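Local coordinates for protein tyrocidine synthase 3 (Brevibacillus parabrevis, PDB 4MRT) that probably carries amino acids and the growing peptide as phosphopantetheine thioesters during nonribosomal tyrocidine synthesis, acting as a peptidyl carrier protein domain, at residues A[8-22]-A[30-42]. The protein carries 1 engineered substitution. Residues are numbered along the deposited sequence; the frame is centred on the assembly and turned at random.
Sequences VAPTNAVESKLAEIW and GIGILDNFFQIGG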
ATOM      1  N   VAL A   8      -7.384  -9.359  23.600  1.00 26.60           N
ATOM      2  CA  VAL A   8      -6.798  -9.088  24.908  1.00 25.73           C
ATOM      3  C   VAL A   8      -7.023  -7.627  25.268  1.00 24.69           C
ATOM      4  O   VAL A   8      -6.570  -6.722  24.571  1.00 21.62           O
ATOM      5  CB  VAL A   8      -5.276  -9.434  24.960  1.00 25.06           C
ATOM      6  CG1 VAL A   8      -4.720  -9.241  26.362  1.00 25.50           C
ATOM      7  CG2 VAL A   8      -5.038 -10.855  24.466  1.00 24.57           C
ATOM      8  N   ALA A   9      -7.716  -7.389  26.384  1.00 24.40           N
ATOM      9  CA  ALA A   9      -8.047  -6.025  26.788  1.00 23.79           C
ATOM     10  C   ALA A   9      -6.759  -5.342  27.203  1.00 23.36           C
ATOM     11  O   ALA A   9      -5.847  -6.025  27.668  1.00 25.68           O
ATOM     12  CB  ALA A   9      -9.039  -6.034  27.950  1.00 23.10           C
ATOM     13  N   PRO A  10      -6.667  -4.007  27.025  1.00 22.26           N
ATOM     14  CA  PRO A  10      -5.512  -3.260  27.514  1.00 23.32           C
ATOM     15  C   PRO A  10      -5.302  -3.388  29.022  1.00 28.69           C
ATOM     16  O   PRO A  10      -6.284  -3.443  29.789  1.00 29.11           O
ATOM     17  CB  PRO A  10      -5.836  -1.817  27.147  1.00 22.13           C
ATOM     18  CG  PRO A  10      -6.751  -1.909  25.966  1.00 22.12           C
ATOM     19  CD  PRO A  10      -7.456  -3.233  26.048  1.00 21.91           C
ATOM     20  N   THR A  11      -4.034  -3.430  29.427  1.00 30.16           N
ATOM     21  CA  THR A  11      -3.648  -3.704  30.810  1.00 33.54           C
ATOM     22  C   THR A  11      -2.962  -2.520  31.503  1.00 33.71           C
ATOM     23  O   THR A  11      -2.603  -2.611  32.679  1.00 37.27           O
ATOM     24  CB  THR A  11      -2.672  -4.895  30.857  1.00 33.92           C
ATOM     25  OG1 THR A  11      -1.436  -4.529  30.228  1.00 33.13           O
ATOM     26  CG2 THR A  11      -3.266  -6.104  30.144  1.00 34.27           C
ATOM     27  N   ASN A  12      -2.756  -1.425  30.783  1.00 34.37           N
ATOM     28  CA  ASN A  12      -2.121  -0.229  31.356  1.00 33.47           C
ATOM     29  C   ASN A  12      -2.473   1.011  30.548  1.00 33.33           C
ATOM     30  O   ASN A  12      -3.111   0.911  29.493  1.00 32.23           O
ATOM     31  CB  ASN A  12      -0.594  -0.397  31.498  1.00 32.87           C
ATOM     32  CG  ASN A  12       0.139  -0.432  30.160  1.00 33.94           C
ATOM     33  OD1 ASN A  12       0.061   0.505  29.353  1.00 33.02           O
ATOM     34  ND2 ASN A  12       0.901  -1.494  29.944  1.00 32.99           N
ATOM     35  N   ALA A  13      -2.063   2.176  31.046  1.00 32.65           N
ATOM     36  CA  ALA A  13      -2.481   3.457  30.468  1.00 34.78           C
ATOM     37  C   ALA A  13      -1.964   3.677  29.039  1.00 34.85           C
ATOM     38  O   ALA A  13      -2.636   4.309  28.223  1.00 35.06           O
ATOM     39  CB  ALA A  13      -2.045   4.607  31.364  1.00 34.93           C
ATOM     40  N   VAL A  14      -0.766   3.173  28.748  1.00 34.96           N
ATOM     41  CA  VAL A  14      -0.159   3.386  27.437  1.00 33.59           C
ATOM     42  C   VAL A  14      -0.829   2.499  26.394  1.00 31.38           C
ATOM     43  O   VAL A  14      -1.083   2.944  25.284  1.00 33.52           O
ATOM     44  CB  VAL A  14       1.366   3.171  27.469  1.00 34.20           C
ATOM     45  CG1 VAL A  14       1.966   3.420  26.094  1.00 34.53           C
ATOM     46  CG2 VAL A  14       2.002   4.106  28.489  1.00 34.07           C
ATOM     47  N   GLU A  15      -1.145   1.261  26.758  1.00 28.81           N
ATOM     48  CA  GLU A  15      -1.892   0.386  25.877  1.00 28.09           C
ATOM     49  C   GLU A  15      -3.279   0.963  25.591  1.00 29.03           C
ATOM     50  O   GLU A  15      -3.709   0.985  24.433  1.00 25.20           O
ATOM     51  CB  GLU A  15      -1.995  -1.014  26.461  1.00 29.48           C
ATOM     52  CG  GLU A  15      -0.646  -1.720  26.502  1.00 29.21           C
ATOM     53  CD  GLU A  15      -0.672  -3.021  27.253  1.00 29.31           C
ATOM     54  OE1 GLU A  15      -1.648  -3.267  28.000  1.00 30.04           O
ATOM     55  OE2 GLU A  15       0.298  -3.794  27.097  1.00 28.69           O
ATOM     56  N   SER A  16      -3.963   1.464  26.628  1.00 28.63           N
ATOM     57  CA  SER A  16      -5.331   1.939  26.443  1.00 30.58           C
ATOM     58  C   SER A  16      -5.352   3.173  25.551  1.00 29.79           C
ATOM     59  O   SER A  16      -6.204   3.270  24.683  1.00 29.20           O
ATOM     60  CB  SER A  16      -6.053   2.192  27.783  1.00 32.89           C
ATOM     61  OG  SER A  16      -5.127   2.536  28.793  1.00 36.47           O
ATOM     62  N   LYS A  17      -4.391   4.069  25.741  1.00 28.96           N
ATOM     63  CA  LYS A  17      -4.285   5.279  24.954  1.00 31.44           C
ATOM     64  C   LYS A  17      -3.979   4.968  23.481  1.00 32.98           C
ATOM     65  O   LYS A  17      -4.632   5.486  22.578  1.00 33.65           O
ATOM     66  CB  LYS A  17      -3.198   6.184  25.549  1.00 31.77           C
ATOM     67  CG  LYS A  17      -3.028   7.522  24.867  1.00 34.15           C
ATOM     68  CD  LYS A  17      -4.377   8.213  24.719  1.00 39.51           C
ATOM     69  CE  LYS A  17      -4.285   9.725  24.860  1.00 43.11           C
ATOM     70  NZ  LYS A  17      -5.429  10.248  25.663  1.00 43.97           N
ATOM     71  N   LEU A  18      -3.004   4.095  23.255  1.00 32.14           N
ATOM     72  CA  LEU A  18      -2.693   3.621  21.921  1.00 32.30           C
ATOM     73  C   LEU A  18      -3.891   2.950  21.265  1.00 32.22           C
ATOM     74  O   LEU A  18      -4.096   3.078  20.053  1.00 30.52           O
ATOM     75  CB  LEU A  18      -1.515   2.645  21.973  1.00 30.24           C
ATOM     76  CG  LEU A  18      -0.168   3.301  22.247  1.00 30.56           C
ATOM     77  CD1 LEU A  18       0.940   2.258  22.313  1.00 30.66           C
ATOM     78  CD2 LEU A  18       0.137   4.366  21.201  1.00 31.77           C
ATOM     79  N   ALA A  19      -4.676   2.228  22.065  1.00 31.51           N
ATOM     80  CA  ALA A  19      -5.915   1.633  21.568  1.00 30.61           C
ATOM     81  C   ALA A  19      -6.862   2.730  21.145  1.00 31.78           C
ATOM     82  O   ALA A  19      -7.528   2.596  20.123  1.00 30.04           O
ATOM     83  CB  ALA A  19      -6.563   0.736  22.608  1.00 29.79           C
ATOM     84  N   GLU A  20      -6.895   3.829  21.903  1.00 34.38           N
ATOM     85  CA  GLU A  20      -7.820   4.928  21.608  1.00 36.55           C
ATOM     86  C   GLU A  20      -7.358   5.627  20.340  1.00 32.43           C
ATOM     87  O   GLU A  20      -8.158   5.991  19.477  1.00 30.30           O
ATOM     88  CB  GLU A  20      -7.929   5.947  22.760  1.00 40.74           C
ATOM     89  CG  GLU A  20      -8.283   5.430  24.166  1.00 45.82           C
ATOM     90  CD  GLU A  20      -9.160   4.175  24.234  1.00 51.82           C
ATOM     91  OE1 GLU A  20     -10.156   4.077  23.478  1.00 57.82           O
ATOM     92  OE2 GLU A  20      -8.879   3.289  25.090  1.00 49.94           O
ATOM     93  N   ILE A  21      -6.054   5.811  20.232  1.00 28.37           N
ATOM     94  CA  ILE A  21      -5.478   6.354  19.017  1.00 28.14           C
ATOM     95  C   ILE A  21      -5.811   5.477  17.785  1.00 26.24           C
ATOM     96  O   ILE A  21      -6.249   5.984  16.750  1.00 25.64           O
ATOM     97  CB  ILE A  21      -3.956   6.522  19.162  1.00 28.24           C
ATOM     98  CG1 ILE A  21      -3.661   7.663  20.137  1.00 29.23           C
ATOM     99  CG2 ILE A  21      -3.329   6.800  17.808  1.00 27.30           C
ATOM    100  CD1 ILE A  21      -2.223   7.760  20.610  1.00 30.19           C
ATOM    101  N   TRP A  22      -5.616   4.174  17.913  1.00 24.72           N
ATOM    102  CA  TRP A  22      -5.854   3.244  16.804  1.00 25.80           C
ATOM    103  C   TRP A  22      -7.338   3.217  16.416  1.00 26.32           C
ATOM    104  O   TRP A  22      -7.684   3.205  15.232  1.00 24.57           O
ATOM    105  CB  TRP A  22      -5.438   1.828  17.193  1.00 24.29           C
ATOM    106  CG  TRP A  22      -3.988   1.518  17.079  1.00 22.59           C
ATOM    107  CD1 TRP A  22      -2.938   2.371  17.242  1.00 21.91           C
ATOM    108  CD2 TRP A  22      -3.423   0.225  16.816  1.00 20.50           C
ATOM    109  NE1 TRP A  22      -1.750   1.693  17.066  1.00 20.93           N
ATOM    110  CE2 TRP A  22      -2.020   0.377  16.804  1.00 20.58           C
ATOM    111  CE3 TRP A  22      -3.970  -1.046  16.577  1.00 19.66           C
ATOM    112  CZ2 TRP A  22      -1.151  -0.703  16.569  1.00 19.86           C
ATOM    113  CZ3 TRP A  22      -3.101  -2.113  16.352  1.00 20.15           C
ATOM    114  CH2 TRP A  22      -1.720  -1.928  16.345  1.00 18.77           C
ATOM    115  N   GLY A  30     -13.000  -1.204  20.222  1.00 27.85           N
ATOM    116  CA  GLY A  30     -12.679  -2.370  21.048  1.00 28.11           C
ATOM    117  C   GLY A  30     -11.522  -3.198  20.524  1.00 26.77           C
ATOM    118  O   GLY A  30     -11.651  -4.406  20.314  1.00 26.72           O
ATOM    119  N   ILE A  31     -10.397  -2.541  20.281  1.00 26.47           N
ATOM    120  CA  ILE A  31      -9.212  -3.226  19.732  1.00 25.57           C
ATOM    121  C   ILE A  31      -8.450  -3.909  20.868  1.00 23.96           C
ATOM    122  O   ILE A  31      -8.191  -3.293  21.876  1.00 25.93           O
ATOM    123  CB  ILE A  31      -8.293  -2.231  18.968  1.00 24.14           C
ATOM    124  CG1 ILE A  31      -9.054  -1.617  17.781  1.00 24.87           C
ATOM    125  CG2 ILE A  31      -7.010  -2.919  18.484  1.00 24.31           C
ATOM    126  CD1 ILE A  31      -8.367  -0.425  17.125  1.00 24.52           C
ATOM    127  N   GLY A  32      -8.098  -5.177  20.697  1.00 24.36           N
ATOM    128  CA  GLY A  32      -7.240  -5.876  21.651  1.00 24.52           C
ATOM    129  C   GLY A  32      -5.767  -5.536  21.436  1.00 25.99           C
ATOM    130  O   GLY A  32      -5.389  -4.985  20.391  1.00 25.31           O
ATOM    131  N   ILE A  33      -4.922  -5.880  22.404  1.00 22.35           N
ATOM    132  CA  ILE A  33      -3.536  -5.436  22.364  1.00 23.17           C
ATOM    133  C   ILE A  33      -2.648  -6.396  21.581  1.00 21.65           C
ATOM    134  O   ILE A  33      -1.464  -6.129  21.396  1.00 21.59           O
ATOM    135  CB  ILE A  33      -2.952  -5.187  23.785  1.00 24.07           C
ATOM    136  CG1 ILE A  33      -3.019  -6.453  24.646  1.00 25.10           C
ATOM    137  CG2 ILE A  33      -3.683  -4.034  24.446  1.00 24.70           C
ATOM    138  CD1 ILE A  33      -2.176  -6.396  25.901  1.00 25.13           C
ATOM    139  N   LEU A  34      -3.220  -7.520  21.149  1.00 21.44           N
ATOM    140  CA  LEU A  34      -2.552  -8.457  20.271  1.00 21.93           C
ATOM    141  C   LEU A  34      -3.117  -8.387  18.831  1.00 20.77           C
ATOM    142  O   LEU A  34      -2.779  -9.216  18.002  1.00 18.84           O
ATOM    143  CB  LEU A  34      -2.716  -9.881  20.824  1.00 22.50           C
ATOM    144  CG  LEU A  34      -1.633 -10.534  21.687  1.00 24.71           C
ATOM    145  CD1 LEU A  34      -0.845  -9.577  22.575  1.00 24.65           C
ATOM    146  CD2 LEU A  34      -2.240 -11.656  22.491  1.00 24.23           C
ATOM    147  N   ASP A  35      -4.016  -7.444  18.554  1.00 20.91           N
ATOM    148  CA  ASP A  35      -4.637  -7.345  17.230  1.00 21.08           C
ATOM    149  C   ASP A  35      -3.575  -6.807  16.270  1.00 18.06           C
ATOM    150  O   ASP A  35      -2.896  -5.824  16.552  1.00 17.76           O
ATOM    151  CB  ASP A  35      -5.835  -6.391  17.199  1.00 21.15           C
ATOM    152  CG  ASP A  35      -7.062  -6.919  17.958  1.00 24.04           C
ATOM    153  OD1 ASP A  35      -7.078  -8.083  18.395  1.00 24.99           O
ATOM    154  OD2 ASP A  35      -8.036  -6.133  18.111  1.00 25.25           O
ATOM    155  N   ASN A  36      -3.428  -7.454  15.146  1.00 17.78           N
ATOM    156  CA  ASN A  36      -2.517  -6.947  14.123  1.00 17.30           C
ATOM    157  C   ASN A  36      -3.108  -5.738  13.389  1.00 16.30           C
ATOM    158  O   ASN A  36      -4.146  -5.850  12.757  1.00 15.96           O
ATOM    159  CB  ASN A  36      -2.172  -8.045  13.137  1.00 18.53           C
ATOM    160  CG  ASN A  36      -1.169  -7.581  12.101  1.00 17.74           C
ATOM    161  OD1 ASN A  36      -1.310  -6.511  11.546  1.00 17.84           O
ATOM    162  ND2 ASN A  36      -0.137  -8.369  11.874  1.00 19.50           N
ATOM    163  N   PHE A  37      -2.428  -4.598  13.460  1.00 16.70           N
ATOM    164  CA  PHE A  37      -2.879  -3.328  12.853  1.00 18.03           C
ATOM    165  C   PHE A  37      -3.359  -3.485  11.413  1.00 18.07           C
ATOM    166  O   PHE A  37      -4.380  -2.912  11.029  1.00 16.26           O
ATOM    167  CB  PHE A  37      -1.744  -2.285  12.909  1.00 19.46           C
ATOM    168  CG  PHE A  37      -2.128  -0.907  12.440  1.00 19.91           C
ATOM    169  CD1 PHE A  37      -3.009  -0.117  13.185  1.00 21.24           C
ATOM    170  CD2 PHE A  37      -1.596  -0.379  11.260  1.00 20.90           C
ATOM    171  CE1 PHE A  37      -3.350   1.158  12.767  1.00 21.07           C
ATOM    172  CE2 PHE A  37      -1.926   0.907  10.849  1.00 20.66           C
ATOM    173  CZ  PHE A  37      -2.808   1.670  11.592  1.00 20.97           C
ATOM    174  N   PHE A  38      -2.633  -4.291  10.637  1.00 17.46           N
ATOM    175  CA  PHE A  38      -2.893  -4.446   9.223  1.00 18.16           C
ATOM    176  C   PHE A  38      -3.965  -5.469   8.908  1.00 18.75           C
ATOM    177  O   PHE A  38      -4.367  -5.559   7.762  1.00 20.03           O
ATOM    178  CB  PHE A  38      -1.576  -4.759   8.499  1.00 17.68           C
ATOM    179  CG  PHE A  38      -0.575  -3.657   8.666  1.00 17.68           C
ATOM    180  CD1 PHE A  38      -0.727  -2.484   7.969  1.00 17.99           C
ATOM    181  CD2 PHE A  38       0.444  -3.752   9.615  1.00 18.04           C
ATOM    182  CE1 PHE A  38       0.139  -1.434   8.162  1.00 18.84           C
ATOM    183  CE2 PHE A  38       1.320  -2.714   9.808  1.00 17.72           C
ATOM    184  CZ  PHE A  38       1.173  -1.557   9.082  1.00 19.34           C
ATOM    185  N   GLN A  39      -4.423  -6.225   9.902  1.00 18.95           N
ATOM    186  CA  GLN A  39      -5.517  -7.183   9.701  1.00 22.67           C
ATOM    187  C   GLN A  39      -6.874  -6.595  10.111  1.00 21.30           C
ATOM    188  O   GLN A  39      -7.907  -7.157   9.798  1.00 19.71           O
ATOM    189  CB  GLN A  39      -5.268  -8.470  10.494  1.00 26.67           C
ATOM    190  CG  GLN A  39      -4.315  -9.434   9.820  1.00 31.93           C
ATOM    191  CD  GLN A  39      -3.849 -10.544  10.738  1.00 38.01           C
ATOM    192  OE1 GLN A  39      -4.270 -10.650  11.902  1.00 41.10           O
ATOM    193  NE2 GLN A  39      -2.964 -11.383  10.219  1.00 43.94           N
ATOM    194  N   ILE A  40      -6.850  -5.468  10.803  1.00 21.38           N
ATOM    195  CA  ILE A  40      -8.057  -4.840  11.322  1.00 22.49           C
ATOM    196  C   ILE A  40      -8.361  -3.488  10.655  1.00 22.24           C
ATOM    197  O   ILE A  40      -9.120  -2.670  11.195  1.00 21.43           O
ATOM    198  CB  ILE A  40      -7.984  -4.702  12.858  1.00 22.67           C
ATOM    199  CG1 ILE A  40      -6.868  -3.773  13.268  1.00 21.63           C
ATOM    200  CG2 ILE A  40      -7.794  -6.079  13.490  1.00 23.66           C
ATOM    201  CD1 ILE A  40      -6.929  -3.377  14.714  1.00 22.90           C
ATOM    202  N   GLY A  41      -7.794  -3.274   9.461  1.00 21.73           N
ATOM    203  CA  GLY A  41      -8.089  -2.068   8.656  1.00 20.64           C
ATOM    204  C   GLY A  41      -6.916  -1.120   8.482  1.00 19.38           C
ATOM    205  O   GLY A  41      -6.991  -0.142   7.746  1.00 18.52           O
ATOM    206  N   GLY A  42      -5.808  -1.398   9.150  1.00 18.68           N
ATOM    207  CA  GLY A  42      -4.643  -0.549   9.009  1.00 17.89           C
ATOM    208  C   GLY A  42      -4.035  -0.691   7.617  1.00 16.93           C
ATOM    209  O   GLY A  42      -4.186  -1.721   6.950  1.00 16.46           O
TER
HETATM  210  O   HOH W   1      -5.933  -8.937  20.961  1.00 20.84           O
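Phe37 drives its ring edge into one face of the Trp22 indole, CD1 standing 3.5 Å above the plane over its centre, in a T-shaped pair with planes at 63°. Phe37 CB continues the cover to Trp22 CH2, 3.5 Å away, while Asp35 O lies at the indole edge, 3.7 Å from Trp22 CZ3. One face of the Phe37 ring takes Gly42 CA, towards the rim; Trp22 CE3 and Phe38 CE1 lie at its edge, in plane. Ile31 crosses Trp22 at about a right angle, its two branches suiting the place: Ile31 CD1 lies 3.7 Å from Trp22 CB and CG2 nears Trp22 CE3. A leucine in place of Trp22 would probably leave the Phe37 edge without an aromatic face and open a gap between the helix and Phe37. In this helical carrier-protein fold, the long loop between helices 13-26 and 44-58 rests on helix 13-26 as it runs towards the coenzyme A pocket. Further back, a single backbone hydrogen bond ties the loop to the chain before the helix: Ile33 N donates to Val8 O (2.8 Å). At Gly32 a CB would clash with Val8 N. Ile33 CG1 sits between backbone N and carbonyl carbon (chi1 59°), which carries CD1 to the Glu15 carboxylate and leaves CG2 for Pro10. Buried Glu15 suits this spot because its OE1 accepts from both Thr11 N and Thr11 OG1.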